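Local coordinates for probable threonyl-tRNA synthetase 1 (Aeropyrum pernix, PDB 3A32) that catalyses the attachment of threonine to its tRNA, activating the amino acid with ATP and working as a zinc-containing homodimer without a cis-editing domain, at the interface of chains A and B. Sequence-based numbering; all coordinates share one arbitrary frame. Chains: chain A/B, Probable threonyl-tRNA synthetase 1.

Contact 1: the interface of chains A and B. Residues chain A 20, 43-46; chain B 118, 121-122.
B:Leu118 pushes its CD2 methyl against a loop segment of chain A that runs from A:Leu43 to A:Leu46, with A:Val20 beside it. The leucine sits on helix 112-126 of chain B, together with B:Asn121 and B:Glu122.

The apolar part centres on that methyl. CD2 of B:Leu118 lies 3.7 Å from CG2 of A:Val20 and 3.9 Å from CG of A:Leu43. It also meets the backbone at A:Ser45 CA and the carbonyl oxygen of A:Phe44. A:Val20 is split between two partners. Its CG1 faces the amide of B:Asn121, while CG2 reaches both that amide and B:Leu118. With CG1 of A:Val20 anti to the backbone N (chi1 180°), CG2 lies beside that N, and both methyls face the helix.

The polar part is built round A:Ser45. Its hydroxyl OG makes a hydrogen bond of 3.0 Å to the carboxylate OE2 of B:Glu122. The same OG lies 2.6 Å from water 1. This water is 2.9 Å from the donor ND2 of B:Asn121 and 3.0 Å from the backbone O of B:Leu118. It therefore ties the serine to two points on the helix. A further approach of the water to B:Glu122 OE2 is weak.

A:Leu46 runs across the B:Glu122 side chain. Its CD2 packs 3.8 Å from the glutamate CG. The glutamate chain bends at chi2 (-72°), which carries its carboxylate round to the serine and leucine.

The site fastens the helix of one subunit to a loop of the other and helps hold the homodimer together.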
loop_
_atom_site.group_PDB
_atom_site.type_symbol
_atom_site.label_atom_id
_atom_site.label_comp_id
_atom_site.label_asym_id
_atom_site.label_seq_id
_atom_site.Cartn_x
_atom_site.Cartn_y
_atom_site.Cartn_z
ATOM N N VAL A 20 1.884 15.571 11.090
ATOM C CA VAL A 20 2.564 16.291 12.152
ATOM C C VAL A 20 3.014 17.665 11.636
ATOM O O VAL A 20 3.594 17.767 10.568
ATOM C CB VAL A 20 3.795 15.472 12.692
ATOM C CG1 VAL A 20 4.509 16.276 13.829
ATOM C CG2 VAL A 20 3.364 14.087 13.198
ATOM N N LEU A 43 5.420 14.310 7.533
ATOM C CA LEU A 43 5.298 13.144 8.399
ATOM C C LEU A 43 3.826 12.904 8.622
ATOM O O LEU A 43 3.163 13.672 9.308
ATOM C CB LEU A 43 6.107 13.336 9.711
ATOM C CG LEU A 43 6.002 12.353 10.875
ATOM C CD1 LEU A 43 6.311 10.900 10.459
ATOM C CD2 LEU A 43 6.931 12.857 12.073
ATOM N N PHE A 44 3.305 11.883 7.977
ATOM C CA PHE A 44 1.912 11.499 8.148
ATOM C C PHE A 44 1.687 10.868 9.498
ATOM O O PHE A 44 2.495 10.061 9.970
ATOM C CB PHE A 44 1.418 10.641 6.974
ATOM C CG PHE A 44 1.157 11.448 5.762
ATOM C CD1 PHE A 44 -0.086 12.004 5.548
ATOM C CD2 PHE A 44 2.201 11.772 4.893
ATOM C CE1 PHE A 44 -0.312 12.801 4.423
ATOM C CE2 PHE A 44 1.993 12.554 3.796
ATOM C CZ PHE A 44 0.732 13.082 3.555
ATOM N N SER A 45 0.592 11.274 10.135
ATOM C CA SER A 45 0.358 10.898 11.516
ATOM C C SER A 45 -0.733 9.774 11.597
ATOM O O SER A 45 -0.951 9.017 10.628
ATOM C CB SER A 45 0.034 12.175 12.307
ATOM O OG SER A 45 -0.309 11.855 13.627
ATOM N N LEU A 46 -1.414 9.656 12.738
ATOM C CA LEU A 46 -2.357 8.550 12.952
ATOM C C LEU A 46 -3.603 8.692 12.070
ATOM O O LEU A 46 -4.043 7.713 11.487
ATOM C CB LEU A 46 -2.754 8.450 14.451
ATOM C CG LEU A 46 -1.889 7.510 15.326
ATOM C CD1 LEU A 46 -0.394 7.687 15.111
ATOM C CD2 LEU A 46 -2.247 7.598 16.838
ATOM N N LEU B 118 5.655 9.980 16.364
ATOM C CA LEU B 118 4.192 9.961 16.221
ATOM C C LEU B 118 3.512 9.759 17.562
ATOM O O LEU B 118 2.507 10.354 17.825
ATOM C CB LEU B 118 3.713 8.841 15.249
ATOM C CG LEU B 118 4.066 9.018 13.747
ATOM C CD1 LEU B 118 3.471 7.940 12.845
ATOM C CD2 LEU B 118 3.649 10.396 13.265
ATOM N N ASN B 121 3.994 13.170 19.244
ATOM C CA ASN B 121 3.062 14.201 18.749
ATOM C C ASN B 121 1.647 14.051 19.359
ATOM O O ASN B 121 1.030 15.043 19.686
ATOM C CB ASN B 121 2.999 14.225 17.207
ATOM C CG ASN B 121 1.979 15.215 16.689
ATOM O OD1 ASN B 121 2.111 16.435 16.888
ATOM N ND2 ASN B 121 0.948 14.701 16.015
ATOM N N GLU B 122 1.170 12.807 19.508
ATOM C CA GLU B 122 -0.160 12.533 20.032
ATOM C C GLU B 122 -0.235 12.842 21.515
ATOM O O GLU B 122 -1.275 13.282 22.008
ATOM C CB GLU B 122 -0.615 11.083 19.755
ATOM C CG GLU B 122 -0.580 10.712 18.278
ATOM C CD GLU B 122 -1.679 11.372 17.393
ATOM O OE1 GLU B 122 -2.530 12.119 17.884
ATOM O OE2 GLU B 122 -1.673 11.154 16.175
HETATM O O HOH W 1 1.532 11.937 15.504
#

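Contact 2: the interface of chains A and B. Residues chain A 69, 122, 130-131, 134; chain B 17, 46, 469.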
loop_
_atom_site.group_PDB
_atom_site.type_symbol
_atom_site.label_atom_id
_atom_site.label_comp_id
_atom_site.label_asym_id
_atom_site.label_seq_id
_atom_site.Cartn_x
_atom_site.Cartn_y
_atom_site.Cartn_z
ATOM N N TYR A 69 -1.418 -2.958 -15.319
ATOM C CA TYR A 69 -0.734 -3.818 -14.401
ATOM C C TYR A 69 -0.254 -2.968 -13.248
ATOM O O TYR A 69 0.373 -1.940 -13.469
ATOM C CB TYR A 69 0.450 -4.381 -15.090
ATOM C CG TYR A 69 0.149 -5.142 -16.333
ATOM C CD1 TYR A 69 -0.629 -6.306 -16.298
ATOM C CD2 TYR A 69 0.725 -4.754 -17.567
ATOM C CE1 TYR A 69 -0.881 -7.026 -17.468
ATOM C CE2 TYR A 69 0.487 -5.474 -18.720
ATOM C CZ TYR A 69 -0.303 -6.601 -18.661
ATOM O OH TYR A 69 -0.520 -7.315 -19.793
ATOM N N GLU A 122 9.435 -8.333 -19.684
ATOM C CA GLU A 122 8.298 -9.101 -20.167
ATOM C C GLU A 122 8.424 -9.387 -21.651
ATOM O O GLU A 122 8.000 -10.445 -22.120
ATOM C CB GLU A 122 6.949 -8.411 -19.860
ATOM C CG GLU A 122 6.750 -8.109 -18.380
ATOM C CD GLU A 122 6.481 -9.346 -17.473
ATOM O OE1 GLU A 122 6.408 -10.483 -17.948
ATOM O OE2 GLU A 122 6.363 -9.175 -16.253
ATOM N N LEU A 130 2.910 -10.518 -25.229
ATOM C CA LEU A 130 2.594 -9.349 -24.383
ATOM C C LEU A 130 1.678 -8.441 -25.201
ATOM O O LEU A 130 2.065 -8.018 -26.294
ATOM C CB LEU A 130 3.846 -8.567 -23.986
ATOM C CG LEU A 130 3.703 -7.494 -22.882
ATOM C CD1 LEU A 130 3.358 -8.091 -21.497
ATOM C CD2 LEU A 130 4.958 -6.670 -22.793
ATOM N N PRO A 131 0.461 -8.164 -24.696
ATOM C CA PRO A 131 -0.434 -7.306 -25.460
ATOM C C PRO A 131 -0.046 -5.807 -25.438
ATOM O O PRO A 131 0.567 -5.309 -24.482
ATOM C CB PRO A 131 -1.804 -7.528 -24.790
ATOM C CG PRO A 131 -1.595 -8.514 -23.696
ATOM C CD PRO A 131 -0.141 -8.582 -23.416
ATOM N N PHE A 134 0.502 -1.528 -23.617
ATOM C CA PHE A 134 1.024 -2.029 -22.347
ATOM C C PHE A 134 0.906 -0.876 -21.373
ATOM O O PHE A 134 1.456 0.211 -21.615
ATOM C CB PHE A 134 2.461 -2.461 -22.540
ATOM C CG PHE A 134 3.195 -2.768 -21.280
ATOM C CD1 PHE A 134 3.213 -4.049 -20.775
ATOM C CD2 PHE A 134 3.941 -1.776 -20.636
ATOM C CE1 PHE A 134 3.921 -4.342 -19.595
ATOM C CE2 PHE A 134 4.648 -2.056 -19.476
ATOM C CZ PHE A 134 4.657 -3.335 -18.959
ATOM N N ASP B 17 7.136 -14.808 -12.147
ATOM C CA ASP B 17 7.248 -13.365 -12.453
ATOM C C ASP B 17 6.988 -12.476 -11.201
ATOM O O ASP B 17 6.462 -11.378 -11.290
ATOM C CB ASP B 17 6.359 -12.998 -13.659
ATOM C CG ASP B 17 6.668 -11.576 -14.245
ATOM O OD1 ASP B 17 7.850 -11.155 -14.321
ATOM O OD2 ASP B 17 5.703 -10.880 -14.653
ATOM N N LEU B 46 5.568 -7.904 -12.807
ATOM C CA LEU B 46 4.112 -7.809 -12.981
ATOM C C LEU B 46 3.370 -8.791 -12.066
ATOM O O LEU B 46 2.379 -8.416 -11.459
ATOM C CB LEU B 46 3.722 -8.041 -14.467
ATOM C CG LEU B 46 3.627 -6.776 -15.355
ATOM C CD1 LEU B 46 4.803 -5.827 -15.184
ATOM C CD2 LEU B 46 3.398 -7.113 -16.857
ATOM N N PHE B 469 -0.635 -13.742 -21.240
ATOM C CA PHE B 469 0.649 -13.720 -21.972
ATOM C C PHE B 469 1.717 -14.625 -21.379
ATOM O O PHE B 469 2.670 -15.009 -22.089
ATOM C CB PHE B 469 1.192 -12.279 -22.110
ATOM C CG PHE B 469 1.523 -11.611 -20.810
ATOM C CD1 PHE B 469 2.805 -11.758 -20.218
ATOM C CD2 PHE B 469 0.587 -10.786 -20.185
ATOM C CE1 PHE B 469 3.127 -11.091 -19.020
ATOM C CE2 PHE B 469 0.901 -10.119 -18.947
ATOM C CZ PHE B 469 2.148 -10.276 -18.373
#
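This is a mainly apolar part of the homodimer interface, where the C-terminal end and the loop residue B:Leu46 of chain B pack on the catalytic region of chain A and help join the subunits. B:Phe469, in the 3-10 helix 468-470, and B:Leu46 supply most of the chain B surface.

B:Leu46 lays its CD2 methyl over one face of the A:Tyr69 ring, 3.7 Å from the ring centroid and offset toward the rim. The same methyl also touches A:Phe134 CE1, so it meets two aromatic side chains.

B:Phe469 meets several groups. CG of B:Phe469 stands between its backbone N and carbonyl carbon (chi1 63°), which places the ring beside A:Leu130. One ring face takes the CD1 methyl of A:Leu130 over its centre, 3.7 Å from the centroid. CD of A:Pro131 packs near CD2 of the ring. The phenol end of A:Tyr69 comes from the opposite direction, with CZ 3.7 Å from CE2 of B:Phe469. Were A:Tyr69 an alanine, the B:Leu46 methyl would probably lose its ring face and B:Phe469 its phenol neighbour, opening a gap between the chains.

A:Glu122 lies beside this cluster and faces B:Asp17. Their carboxylates are modelled very close together, and that spacing is doubtful. The A:Glu122 carboxylate plane is turned 80° from the B:Phe469 ring, and its OE1 lies 3.5 Å from the ring's CE1.

The centres of the C-alpha atoms of contact 1 and contact 2 are about 39 Å apart. Both belong to one two-fold symmetric interface, so each has a twin with the chains exchanged. Two positions recur with their chains swapped: Leu46 serves from chain A in contact 1 and from chain B in contact 2, and Glu122 does the reverse. Contact 2 and the twin of contact 1 are therefore neighbours that meet at this pair. Helix 112-126 and the segment around Leu46 thus run through both, and the C-terminal 3-10 helix extends the surface. The homodimer is held at widely separated places.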